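Local structure of Blr6230 protein (Bradyrhizobium diazoefficiens, 5WCM) at residues 63-68 with 129-134; 137-142 with 152-157; 169-174 with 209-214. The protein is a subclass B3 metallo-beta-lactamase, a zinc enzyme that probably inactivates beta-lactam antibiotics by hydrolysing their ring, here in complex with a sulfonamide inhibitor. All coordinates share one frame; numbering follows the deposited sequence. Where two conformers were deposited one is given.

Interaction 1. Residues 63-68 with 129-134; sequences IKLILN and DRVTLG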
ATOM      1  N   ILE A  63      -6.669  14.597   9.265  1.00 13.95           N
ATOM      2  CA  ILE A  63      -6.582  13.143   9.110  1.00 13.18           C
ATOM      3  C   ILE A  63      -7.275  12.459  10.274  1.00 13.63           C
ATOM      4  O   ILE A  63      -6.877  12.652  11.418  1.00 14.58           O
ATOM      5  CB  ILE A  63      -5.127  12.663   9.004  1.00 12.74           C
ATOM      6  CG1 ILE A  63      -4.478  13.232   7.741  1.00 12.51           C
ATOM      7  CG2 ILE A  63      -5.057  11.147   8.987  1.00 13.81           C
ATOM      8  CD1 ILE A  63      -2.966  13.137   7.709  1.00 13.56           C
ATOM      9  N   LYS A  64      -8.272  11.632   9.958  1.00 12.89           N
ATOM     10  CA  LYS A  64      -9.065  10.901  10.949  1.00 14.11           C
ATOM     11  C   LYS A  64      -8.719   9.432  11.016  1.00 14.10           C
ATOM     12  O   LYS A  64      -8.840   8.813  12.076  1.00 13.87           O
ATOM     13  CB  LYS A  64     -10.567  11.017  10.650  1.00 15.70           C
ATOM     14  CG  LYS A  64     -11.095  12.415  10.414  1.00 20.95           C
ATOM     15  CD  LYS A  64     -10.968  13.287  11.640  1.00 22.63           C
ATOM     16  CE  LYS A  64     -11.614  14.642  11.374  1.00 25.16           C
ATOM     17  NZ  LYS A  64     -11.647  15.481  12.596  1.00 32.20           N
ATOM     18  N   LEU A  65      -8.348   8.875   9.867  1.00 14.09           N
ATOM     19  CA  LEU A  65      -8.001   7.458   9.740  1.00 13.39           C
ATOM     20  C   LEU A  65      -6.701   7.349   8.970  1.00 12.06           C
ATOM     21  O   LEU A  65      -6.487   8.056   7.992  1.00 12.09           O
ATOM     22  CB  LEU A  65      -9.083   6.666   8.993  1.00 14.24           C
ATOM     23  CG  LEU A  65     -10.475   6.606   9.627  1.00 14.69           C
ATOM     24  CD1 LEU A  65     -11.425   5.900   8.674  1.00 17.56           C
ATOM     25  CD2 LEU A  65     -10.426   5.918  10.985  1.00 17.74           C
ATOM     26  N   ILE A  66      -5.877   6.418   9.419  1.00 12.14           N
ATOM     27  CA  ILE A  66      -4.683   6.024   8.706  1.00 11.55           C
ATOM     28  C   ILE A  66      -4.880   4.556   8.358  1.00 11.05           C
ATOM     29  O   ILE A  66      -5.125   3.740   9.263  1.00 11.46           O
ATOM     30  CB  ILE A  66      -3.414   6.178   9.554  1.00 12.41           C
ATOM     31  CG1 ILE A  66      -3.245   7.627  10.037  1.00 13.29           C
ATOM     32  CG2 ILE A  66      -2.185   5.731   8.757  1.00 13.16           C
ATOM     33  CD1 ILE A  66      -2.245   7.784  11.177  1.00 16.37           C
ATOM     34  N   LEU A  67      -4.763   4.225   7.074  1.00 10.65           N
ATOM     35  CA  LEU A  67      -4.861   2.839   6.616  1.00 10.62           C
ATOM     36  C   LEU A  67      -3.497   2.376   6.155  1.00 10.45           C
ATOM     37  O   LEU A  67      -2.721   3.172   5.617  1.00 11.60           O
ATOM     38  CB  LEU A  67      -5.876   2.687   5.468  1.00 11.71           C
ATOM     39  CG  LEU A  67      -7.331   2.479   5.918  1.00 13.15           C
ATOM     40  CD1 LEU A  67      -7.859   3.519   6.902  1.00 13.40           C
ATOM     41  CD2 LEU A  67      -8.225   2.415   4.688  1.00 13.91           C
ATOM     42  N   ASN A  68      -3.231   1.085   6.334  1.00 10.37           N
ATOM     43  CA  ASN A  68      -1.958   0.499   5.883  1.00 10.34           C
ATOM     44  C   ASN A  68      -2.254  -0.568   4.847  1.00 10.49           C
ATOM     45  O   ASN A  68      -3.189  -1.376   5.016  1.00 10.77           O
ATOM     46  CB  ASN A  68      -1.233  -0.135   7.092  1.00 10.42           C
ATOM     47  CG  ASN A  68       0.221  -0.608   6.835  1.00 10.25           C
ATOM     48  OD1 ASN A  68       0.653  -1.561   7.496  1.00 11.11           O
ATOM     49  ND2 ASN A  68       0.994   0.067   5.988  1.00 10.08           N
ATOM     50  N   ASP A 129     -14.185  -6.468   5.349  1.00 15.83           N
ATOM     51  CA  ASP A 129     -14.509  -5.401   6.291  1.00 15.53           C
ATOM     52  C   ASP A 129     -14.586  -4.051   5.575  1.00 15.52           C
ATOM     53  O   ASP A 129     -13.803  -3.764   4.670  1.00 15.64           O
ATOM     54  CB  ASP A 129     -13.502  -5.306   7.422  1.00 17.99           C
ATOM     55  CG  ASP A 129     -13.659  -6.400   8.448  1.00 19.41           C
ATOM     56  OD1 ASP A 129     -14.645  -7.185   8.416  1.00 22.23           O
ATOM     57  OD2 ASP A 129     -12.764  -6.464   9.306  1.00 19.49           O
ATOM     58  N   ARG A 130     -15.548  -3.245   6.003  1.00 15.54           N
ATOM     59  CA  ARG A 130     -15.827  -1.928   5.412  1.00 15.76           C
ATOM     60  C   ARG A 130     -15.423  -0.830   6.387  1.00 15.99           C
ATOM     61  O   ARG A 130     -15.776  -0.855   7.569  1.00 18.69           O
ATOM     62  CB  ARG A 130     -17.311  -1.805   5.025  1.00 17.78           C
ATOM     63  CG  ARG A 130     -17.724  -2.696   3.845  1.00 22.59           C
ATOM     64  CD  ARG A 130     -19.236  -2.894   3.724  1.00 27.27           C
ATOM     65  NE  ARG A 130     -19.962  -1.651   3.450  1.00 33.37           N
ATOM     66  CZ  ARG A 130     -20.085  -1.069   2.254  1.00 40.27           C
ATOM     67  NH1 ARG A 130     -20.774   0.065   2.148  1.00 44.65           N
ATOM     68  NH2 ARG A 130     -19.524  -1.592   1.164  1.00 42.19           N
ATOM     69  N   VAL A 131     -14.635   0.112   5.872  1.00 14.41           N
ATOM     70  CA  VAL A 131     -14.096   1.223   6.646  1.00 14.06           C
ATOM     71  C   VAL A 131     -14.686   2.481   6.045  1.00 15.14           C
ATOM     72  O   VAL A 131     -14.405   2.804   4.891  1.00 15.41           O
ATOM     73  CB  VAL A 131     -12.556   1.236   6.566  1.00 15.73           C
ATOM     74  CG1 VAL A 131     -11.985   2.452   7.287  1.00 18.73           C
ATOM     75  CG2 VAL A 131     -11.996  -0.058   7.150  1.00 17.44           C
ATOM     76  N   THR A 132     -15.492   3.184   6.845  1.00 15.40           N
ATOM     77  CA  THR A 132     -16.244   4.355   6.378  1.00 16.42           C
ATOM     78  C   THR A 132     -15.816   5.611   7.128  1.00 16.42           C
ATOM     79  O   THR A 132     -15.694   5.602   8.368  1.00 20.89           O
ATOM     80  CB  THR A 132     -17.752   4.128   6.537  1.00 20.11           C
ATOM     81  OG1 THR A 132     -18.110   2.995   5.745  1.00 19.61           O
ATOM     82  CG2 THR A 132     -18.548   5.332   6.054  1.00 23.13           C
ATOM     83  N   LEU A 133     -15.571   6.669   6.364  1.00 15.46           N
ATOM     84  CA  LEU A 133     -15.440   8.008   6.897  1.00 16.11           C
ATOM     85  C   LEU A 133     -16.319   8.918   6.049  1.00 17.01           C
ATOM     86  O   LEU A 133     -16.096   9.082   4.854  1.00 16.53           O
ATOM     87  CB  LEU A 133     -13.987   8.483   6.896  1.00 16.34           C
ATOM     88  CG  LEU A 133     -13.780   9.863   7.539  1.00 17.37           C
ATOM     89  CD1 LEU A 133     -14.095   9.881   9.024  1.00 20.79           C
ATOM     90  CD2 LEU A 133     -12.365  10.370   7.300  1.00 17.22           C
ATOM     91  N   GLY A 134     -17.348   9.480   6.670  1.00 20.41           N
ATOM     92  CA  GLY A 134     -18.291  10.317   5.933  1.00 19.44           C
ATOM     93  C   GLY A 134     -18.911   9.613   4.735  1.00 17.90           C
ATOM     94  O   GLY A 134     -19.503   8.543   4.880  1.00 21.22           O
TER

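Interaction 2. Residues 137-142 with 152-157; sequences TLTAHA and SWEMTV. With ZN (zinc ion), chain E.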
ATOM      1  N   THR A 137     -16.266   4.941   1.643  1.00 14.31           N
ATOM      2  CA  THR A 137     -16.063   3.607   2.204  1.00 14.65           C
ATOM      3  C   THR A 137     -15.014   2.841   1.395  1.00 14.53           C
ATOM      4  O   THR A 137     -15.093   2.725   0.171  1.00 16.72           O
ATOM      5  CB  THR A 137     -17.381   2.814   2.206  1.00 18.11           C
ATOM      6  OG1 THR A 137     -18.327   3.485   3.054  1.00 19.82           O
ATOM      7  CG2 THR A 137     -17.175   1.380   2.723  1.00 18.66           C
ATOM      8  N   LEU A 138     -14.055   2.291   2.117  1.00 13.71           N
ATOM      9  CA  LEU A 138     -13.094   1.349   1.543  1.00 13.95           C
ATOM     10  C   LEU A 138     -13.382  -0.053   2.068  1.00 13.68           C
ATOM     11  O   LEU A 138     -13.766  -0.236   3.231  1.00 17.28           O
ATOM     12  CB  LEU A 138     -11.655   1.723   1.868  1.00 13.40           C
ATOM     13  CG  LEU A 138     -11.209   3.077   1.319  1.00 14.18           C
ATOM     14  CD1 LEU A 138     -11.326   4.149   2.398  1.00 16.34           C
ATOM     15  CD2 LEU A 138      -9.808   3.011   0.765  1.00 16.03           C
ATOM     16  N   THR A 139     -13.155  -1.031   1.200  1.00 12.81           N
ATOM     17  CA  THR A 139     -13.328  -2.438   1.549  1.00 13.46           C
ATOM     18  C   THR A 139     -11.986  -3.131   1.598  1.00 13.04           C
ATOM     19  O   THR A 139     -11.198  -3.050   0.659  1.00 12.99           O
ATOM     20  CB  THR A 139     -14.254  -3.155   0.561  1.00 14.59           C
ATOM     21  OG1 THR A 139     -15.517  -2.479   0.547  1.00 16.62           O
ATOM     22  CG2 THR A 139     -14.499  -4.602   0.963  1.00 15.72           C
ATOM     23  N   ALA A 140     -11.749  -3.828   2.705  1.00 12.34           N
ATOM     24  CA  ALA A 140     -10.501  -4.584   2.896  1.00 13.10           C
ATOM     25  C   ALA A 140     -10.539  -5.897   2.142  1.00 12.46           C
ATOM     26  O   ALA A 140     -11.546  -6.625   2.218  1.00 13.73           O
ATOM     27  CB  ALA A 140     -10.271  -4.879   4.361  1.00 13.76           C
ATOM     28  N   HIS A 141      -9.450  -6.215   1.456  1.00 12.13           N
ATOM     29  CA  HIS A 141      -9.249  -7.539   0.865  1.00 12.73           C
ATOM     30  C   HIS A 141      -7.959  -8.145   1.411  1.00 13.08           C
ATOM     31  O   HIS A 141      -6.902  -7.504   1.355  1.00 13.71           O
ATOM     32  CB  HIS A 141      -9.194  -7.471  -0.651  1.00 12.73           C
ATOM     33  CG  HIS A 141     -10.472  -7.028  -1.270  1.00 13.72           C
ATOM     34  ND1 HIS A 141     -11.466  -7.911  -1.651  1.00 14.74           N
ATOM     35  CD2 HIS A 141     -10.918  -5.785  -1.563  1.00 15.27           C
ATOM     36  CE1 HIS A 141     -12.474  -7.210  -2.146  1.00 15.19           C
ATOM     37  NE2 HIS A 141     -12.169  -5.924  -2.104  1.00 17.99           N
ATOM     38  N   ALA A 142      -8.065  -9.355   1.950  1.00 13.96           N
ATOM     39  CA  ALA A 142      -6.904 -10.065   2.445  1.00 12.51           C
ATOM     40  C   ALA A 142      -6.099 -10.611   1.266  1.00 13.04           C
ATOM     41  O   ALA A 142      -6.528 -11.540   0.572  1.00 15.33           O
ATOM     42  CB  ALA A 142      -7.315 -11.176   3.390  1.00 15.85           C
ATOM     43  N   SER A 152      -5.213  -5.251   0.587  1.00 11.39           N
ATOM     44  CA  SER A 152      -5.529  -4.427  -0.564  1.00 11.40           C
ATOM     45  C   SER A 152      -6.882  -3.757  -0.339  1.00 12.04           C
ATOM     46  O   SER A 152      -7.844  -4.386   0.099  1.00 15.14           O
ATOM     47  CB  SER A 152      -5.535  -5.274  -1.837  1.00 12.11           C
ATOM     48  OG  SER A 152      -4.265  -5.858  -2.091  1.00 12.22           O
ATOM     49  N   TRP A 153      -6.944  -2.473  -0.626  1.00 11.73           N
ATOM     50  CA  TRP A 153      -8.117  -1.664  -0.274  1.00 11.49           C
ATOM     51  C   TRP A 153      -8.889  -1.254  -1.521  1.00 12.24           C
ATOM     52  O   TRP A 153      -8.318  -0.623  -2.413  1.00 12.31           O
ATOM     53  CB  TRP A 153      -7.688  -0.430   0.491  1.00 12.12           C
ATOM     54  CG  TRP A 153      -7.128  -0.720   1.852  1.00 11.06           C
ATOM     55  CD1 TRP A 153      -5.810  -0.806   2.210  1.00 11.63           C
ATOM     56  CD2 TRP A 153      -7.884  -0.948   3.040  1.00 11.35           C
ATOM     57  NE1 TRP A 153      -5.708  -1.074   3.546  1.00 11.64           N
ATOM     58  CE2 TRP A 153      -6.968  -1.152   4.085  1.00 11.52           C
ATOM     59  CE3 TRP A 153      -9.257  -1.001   3.324  1.00 12.00           C
ATOM     60  CZ2 TRP A 153      -7.380  -1.403   5.386  1.00 13.53           C
ATOM     61  CZ3 TRP A 153      -9.655  -1.238   4.607  1.00 13.52           C
ATOM     62  CH2 TRP A 153      -8.729  -1.423   5.631  1.00 12.85           C
ATOM     63  N   GLU A 154     -10.191  -1.563  -1.541  1.00 13.07           N
ATOM     64  CA  GLU A 154     -11.088  -1.267  -2.667  0.50 13.28           C
ATOM     65  C   GLU A 154     -11.934  -0.033  -2.351  1.00 13.29           C
ATOM     66  O   GLU A 154     -12.476   0.064  -1.259  1.00 13.85           O
ATOM     67  CB  GLU A 154     -11.982  -2.499  -2.906  0.50 14.30           C
ATOM     68  CG  GLU A 154     -13.144  -2.359  -3.881  0.50 16.92           C
ATOM     69  CD  GLU A 154     -13.869  -3.679  -4.082  0.50 44.54           C
ATOM     70  OE1 GLU A 154     -14.121  -4.047  -5.248  0.50 59.62           O
ATOM     71  OE2 GLU A 154     -14.174  -4.349  -3.073  0.50 18.64           O
ATOM     72  N   MET A 155     -12.088   0.869  -3.323  1.00 13.27           N
ATOM     73  CA  MET A 155     -13.018   2.000  -3.211  0.50 13.94           C
ATOM     74  C   MET A 155     -13.560   2.371  -4.587  1.00 14.38           C
ATOM     75  O   MET A 155     -12.896   2.126  -5.595  1.00 15.59           O
ATOM     76  CB  MET A 155     -12.332   3.216  -2.560  0.50 15.98           C
ATOM     77  CG  MET A 155     -11.267   3.914  -3.396  0.50 17.28           C
ATOM     78  SD  MET A 155     -10.663   5.398  -2.560  0.50 16.13           S
ATOM     79  CE  MET A 155     -12.027   5.723  -1.449  0.50 10.51           C
ATOM     80  N   THR A 156     -14.712   3.026  -4.574  1.00 15.13           N
ATOM     81  CA  THR A 156     -15.379   3.506  -5.782  1.00 15.94           C
ATOM     82  C   THR A 156     -15.100   4.985  -5.896  1.00 15.42           C
ATOM     83  O   THR A 156     -15.236   5.728  -4.918  1.00 17.46           O
ATOM     84  CB  THR A 156     -16.897   3.265  -5.741  1.00 18.09           C
ATOM     85  OG1 THR A 156     -17.135   1.878  -5.503  1.00 19.12           O
ATOM     86  CG2 THR A 156     -17.604   3.687  -7.064  1.00 17.76           C
ATOM     87  N   VAL A 157     -14.708   5.402  -7.087  1.00 15.20           N
ATOM     88  CA  VAL A 157     -14.600   6.827  -7.427  1.00 15.27           C
ATOM     89  C   VAL A 157     -15.490   7.141  -8.626  1.00 15.66           C
ATOM     90  O   VAL A 157     -16.016   6.230  -9.279  1.00 17.19           O
ATOM     91  CB  VAL A 157     -13.158   7.274  -7.737  1.00 15.13           C
ATOM     92  CG1 VAL A 157     -12.293   7.079  -6.507  1.00 15.37           C
ATOM     93  CG2 VAL A 157     -12.574   6.543  -8.929  1.00 15.77           C
TER
HETATM   94 ZN    ZN E 303     -11.625  -9.912  -1.465  1.00 16.74          ZN
HETATM   95  O   HOH W   1     -15.821  -0.096  -0.808  1.00 20.19           O
HETATM   96  O   HOH W   2     -16.291   3.257  -2.216  1.00 21.27           O

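Interaction 3. Residues 169-174 with 209-214; sequences FCSGTV and GPHPEV. With ZN (zinc ion), chain D.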
ATOM      1  N   PHE A 169      -3.581  -1.903  -4.260  1.00 12.38           N
ATOM      2  CA  PHE A 169      -3.027  -3.249  -4.155  1.00 12.49           C
ATOM      3  C   PHE A 169      -1.873  -3.215  -3.158  1.00 11.90           C
ATOM      4  O   PHE A 169      -1.067  -2.306  -3.175  1.00 14.35           O
ATOM      5  CB  PHE A 169      -2.556  -3.747  -5.521  1.00 13.91           C
ATOM      6  CG  PHE A 169      -1.913  -5.117  -5.484  1.00 13.41           C
ATOM      7  CD1 PHE A 169      -2.651  -6.223  -5.113  1.00 14.13           C
ATOM      8  CD2 PHE A 169      -0.572  -5.299  -5.828  1.00 13.56           C
ATOM      9  CE1 PHE A 169      -2.067  -7.484  -5.049  1.00 15.46           C
ATOM     10  CE2 PHE A 169       0.007  -6.566  -5.793  1.00 15.48           C
ATOM     11  CZ  PHE A 169      -0.739  -7.654  -5.401  1.00 15.69           C
ATOM     12  N   CYS A 170      -1.786  -4.210  -2.292  1.00 11.15           N
ATOM     13  CA  CYS A 170      -0.901  -4.079  -1.110  1.00 11.44           C
ATOM     14  C   CYS A 170       0.578  -4.335  -1.348  1.00 11.86           C
ATOM     15  O   CYS A 170       1.368  -3.974  -0.500  1.00 13.64           O
ATOM     16  CB  CYS A 170      -1.399  -4.959   0.029  1.00 11.46           C
ATOM     17  SG  CYS A 170      -1.019  -6.697  -0.172  1.00 12.45           S
ATOM     18  N   SER A 171       0.885  -4.946  -2.500  1.00 12.45           N
ATOM     19  CA  SER A 171       2.214  -5.424  -2.957  0.50 12.97           C
ATOM     20  C   SER A 171       2.210  -6.947  -3.013  1.00 12.51           C
ATOM     21  O   SER A 171       1.706  -7.600  -2.123  1.00 13.02           O
ATOM     22  CB  SER A 171       3.420  -4.955  -2.114  0.50 14.26           C
ATOM     23  OG  SER A 171       3.707  -3.575  -2.321  0.50 15.23           O
ATOM     24  N   GLY A 172       2.835  -7.476  -4.054  1.00 12.90           N
ATOM     25  CA  GLY A 172       2.987  -8.922  -4.246  1.00 12.93           C
ATOM     26  C   GLY A 172       4.380  -9.344  -4.658  1.00 12.89           C
ATOM     27  O   GLY A 172       4.548 -10.453  -5.173  1.00 14.08           O
ATOM     28  N   THR A 173       5.374  -8.503  -4.407  1.00 12.88           N
ATOM     29  CA  THR A 173       6.761  -8.821  -4.721  1.00 13.58           C
ATOM     30  C   THR A 173       7.338  -9.762  -3.655  1.00 13.22           C
ATOM     31  O   THR A 173       6.885  -9.776  -2.514  1.00 12.85           O
ATOM     32  CB  THR A 173       7.619  -7.563  -4.767  1.00 13.98           C
ATOM     33  OG1 THR A 173       7.471  -6.888  -3.506  1.00 14.36           O
ATOM     34  CG2 THR A 173       7.198  -6.664  -5.932  1.00 16.05           C
ATOM     35  N   VAL A 174       8.339 -10.541  -4.041  1.00 13.74           N
ATOM     36  CA  VAL A 174       9.094 -11.368  -3.074  1.00 14.30           C
ATOM     37  C   VAL A 174      10.012 -10.500  -2.213  1.00 13.61           C
ATOM     38  O   VAL A 174      10.067 -10.659  -0.993  1.00 14.53           O
ATOM     39  CB  VAL A 174       9.890 -12.484  -3.788  1.00 16.06           C
ATOM     40  CG1 VAL A 174      10.768 -13.261  -2.815  1.00 17.16           C
ATOM     41  CG2 VAL A 174       8.913 -13.437  -4.449  1.00 16.70           C
ATOM     42  N   GLY A 209      -0.990   1.277  -5.729  1.00 12.24           N
ATOM     43  CA  GLY A 209      -0.179   0.460  -4.829  1.00 12.71           C
ATOM     44  C   GLY A 209       0.780   1.323  -4.050  1.00 12.03           C
ATOM     45  O   GLY A 209       0.839   2.544  -4.236  1.00 11.70           O
ATOM     46  N   PRO A 210       1.566   0.698  -3.154  1.00 12.50           N
ATOM     47  CA  PRO A 210       2.396   1.458  -2.223  1.00 12.09           C
ATOM     48  C   PRO A 210       3.756   1.862  -2.774  1.00 10.87           C
ATOM     49  O   PRO A 210       4.496   2.578  -2.086  1.00 10.83           O
ATOM     50  CB  PRO A 210       2.510   0.530  -1.033  1.00 14.07           C
ATOM     51  CG  PRO A 210       2.393  -0.823  -1.598  1.00 16.04           C
ATOM     52  CD  PRO A 210       1.477  -0.719  -2.773  1.00 13.70           C
ATOM     53  N   HIS A 211       4.062   1.437  -3.996  1.00 11.33           N
ATOM     54  CA  HIS A 211       5.197   1.948  -4.752  1.00 11.95           C
ATOM     55  C   HIS A 211       4.679   2.346  -6.121  1.00 12.61           C
ATOM     56  O   HIS A 211       3.854   1.630  -6.700  1.00 13.50           O
ATOM     57  CB  HIS A 211       6.302   0.890  -4.894  1.00 12.81           C
ATOM     58  CG  HIS A 211       6.997   0.558  -3.601  1.00 12.00           C
ATOM     59  ND1 HIS A 211       7.969   1.360  -3.039  1.00 12.32           N
ATOM     60  CD2 HIS A 211       6.835  -0.487  -2.749  1.00 11.64           C
ATOM     61  CE1 HIS A 211       8.385   0.813  -1.905  1.00 11.02           C
ATOM     62  NE2 HIS A 211       7.719  -0.318  -1.707  1.00 11.59           N
ATOM     63  N   PRO A 212       5.163   3.476  -6.669  1.00 12.56           N
ATOM     64  CA  PRO A 212       4.655   3.928  -7.966  1.00 12.84           C
ATOM     65  C   PRO A 212       4.911   2.952  -9.100  1.00 15.38           C
ATOM     66  O   PRO A 212       4.151   2.954 -10.085  1.00 15.73           O
ATOM     67  CB  PRO A 212       5.341   5.282  -8.173  1.00 16.53           C
ATOM     68  CG  PRO A 212       6.464   5.338  -7.207  1.00 15.82           C
ATOM     69  CD  PRO A 212       6.078   4.450  -6.063  1.00 13.61           C
ATOM     70  N   GLU A 213       5.923   2.099  -8.940  1.00 16.01           N
ATOM     71  CA  GLU A 213       6.249   1.048  -9.929  1.00 19.16           C
ATOM     72  C   GLU A 213       5.165  -0.003 -10.076  1.00 19.23           C
ATOM     73  O   GLU A 213       5.117  -0.718 -11.088  1.00 21.65           O
ATOM     74  CB  GLU A 213       7.567   0.327  -9.572  1.00 22.70           C
ATOM     75  CG  GLU A 213       8.800   1.209  -9.654  1.00 26.01           C
ATOM     76  CD  GLU A 213       9.136   1.970  -8.373  1.00 29.42           C
ATOM     77  OE1 GLU A 213       8.285   2.104  -7.451  1.00 22.16           O
ATOM     78  OE2 GLU A 213      10.283   2.460  -8.295  1.00 30.41           O
ATOM     79  N   VAL A 214       4.300  -0.132  -9.078  1.00 16.27           N
ATOM     80  CA  VAL A 214       3.187  -1.074  -9.149  1.00 16.09           C
ATOM     81  C   VAL A 214       2.293  -0.781 -10.364  1.00 16.31           C
ATOM     82  O   VAL A 214       1.737  -1.710 -10.971  1.00 17.05           O
ATOM     83  CB  VAL A 214       2.367  -1.056  -7.845  1.00 16.30           C
ATOM     84  CG1 VAL A 214       1.010  -1.747  -7.988  1.00 16.60           C
ATOM     85  CG2 VAL A 214       3.152  -1.704  -6.714  1.00 16.37           C
TER
HETATM   86 ZN    ZN D 302       7.740  -1.238   0.151  1.00 12.17          ZN
HETATM   87  O   HOH W   3       8.287  -2.764   1.290  0.40 11.47           O

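Interaction 1. Residues 63-68 with 129-134
Thr132 meets Leu65 only through its backbone, Thr132 O lying 4.3 Å from Leu65 CD1; its hydroxyl belongs to the far face of strand 130-133, where Thr132 OG1 hydrogen-bonds Thr137 OG1. No hydrogen bond joins strand 63-67 to strand 130-133. Their axes come no closer than 8.7 Å and run nearly antiparallel at 157°, because the two strands belong to the two facing sheets of the alpha-beta/beta-alpha sandwich of the metallo-beta-lactamase fold. Side chains fill the gap. Leu65 is central: its CD1 touches both Val131 CG1 (3.8 Å) and Leu133 CB (4.0 Å), the Leu65 side chain running opposite to those of Val131 and Leu133. Leu67 CD1 adds a looser touch on Val131 CG1 at 4.3 Å. At the outer end Leu133, with CG anti to its backbone N (chi1 -176°), holds both methyls against the first carbons of Lys64, with Lys64 CB 3.9 Å from Leu133 CD2. The two side chains cross at about a right angle, and the lysine bends at its second torsion, so its ammonium group leads away from the leucine. The contact is therefore purely apolar, held by the fit of methyl groups, with polar and charged ends directed outward.

Interaction 2. Residues 137-142 with 152-157
The His141 imidazole meets Ser152 and Glu154 with its edge, Ser152 O and Glu154 CB both lying in the ring plane, on a beta hairpin formed by strands 136-142 and 151-159. His141 NE2 donates within that plane to Glu154 OE2 at 2.7 Å, in the one of two glutamate conformers described here; the oxygen is met from above the carboxylate, 65° out of its plane. On the other ring nitrogen, His141 ND1 binds a zinc ion at 2.0 Å, a site completed by Glu127 and Lys198. The zinc fixes the ring, and in this glutamate conformer the carboxylate would help hold its rotation. Thr139 with Glu154 and His141 with Ser152 are hydrogen-bonded antiparallel pairs, each joined by two backbone bonds; Thr139 N to Glu154 O measures 2.8 Å. Between them lies the non-hydrogen-bonded pair Ala140 and Trp153, whose side chains occupy the face opposite His141. There Ala140 CB makes an off-centre CH-pi contact with the six-membered ring of Trp153, 4.2 Å from its centroid, while Leu138 CB approaches Trp153 CE3 obliquely at 3.9 Å. Trp153 NE1 hydrogen-bonds Asn68 O, and Met38 of the facing sheet packs on the indole and on Leu138. Beyond the last bonded pair a water spans the strands, donating to Thr137 O at 2.7 Å and accepting from Thr156 N at 2.8 Å.

Interaction 3. Residues 169-174 with 209-214
Phe169 and Pro210 meet through a backbone oxygen: Phe169 O lies 3.0 Å from Pro210 CD and also receives a CA-H...O contact from Gly209 CA at 3.3 Å. No classical hydrogen bond crosses between 169-174 and 209-214, though just outside the second loop the backbones of Phe169 and Leu208 are hydrogen-bonded. Cys170 O sits at the CG corner of the proline ring, 3.5 Å from Pro210 CG. Pro210 is thus bordered by the carbonyls of two consecutive residues of the other loop, and tentatively by Ser171 OG, which approaches it in one of two conformers.

Apolar packing is sparser. The Phe169 side chain, with CG anti to its backbone N (chi1 178°), brings its ring edge to Val214 across the contact, Phe169 CD2 to Val214 CG1 being 4.4 Å. Over one face of the same ring lies Ser171 N, 3.6 Å above the plane and offset toward the rim. Within 209-214, Val214 N donates to His211 O at 3.0 Å, closing a turn that brings Val214 back toward Phe169.

Metal coordination is the third element. His211 NE2 binds a zinc ion at 2.1 Å, and a water O also binds this zinc, at 2.0 Å; Asp74 and His75 are the other protein ligands, and the bound 4-nitrobenzenesulfonamide touches His211. Gly23 O takes a hydrogen bond from the remaining ring nitrogen, ND1, as a second-shell partner that helps set the ring's rotation. Across the contact, Cys170 O and Thr173 O do the same for His70 and His146, ligands of the neighbouring zinc. Two loops leaving the strands of one sheet, one carrying a zinc histidine and the other positioning histidines behind their metal, form part of the dinuclear active site of a subclass B3 metallo-beta-lactamase.

Along the chain the three contacts come in series, each closing before the next opens. Interaction 1 reaches from the seven-strand sheet to the five-strand sheet that holds interaction 2, their centres about 10 Å apart: strands 130-133 and 136-142 are neighbours, tied by Val131 N and Leu138 O, while Val131 and Leu67 both pack on Trp153. Interaction 3 lies in loops that follow strands 162-168 and 206-208 of the five-strand sheet; its centre is about 15 Å from that of interaction 2 and about 20 Å from that of interaction 1. Ser152 OG reaches it by hydrogen-bonding Cys170 N. The set thus runs from the sheet interface, through the hairpin, to the loops beside the dinuclear zinc site where the sulfonamide binds, probably the catalytic centre.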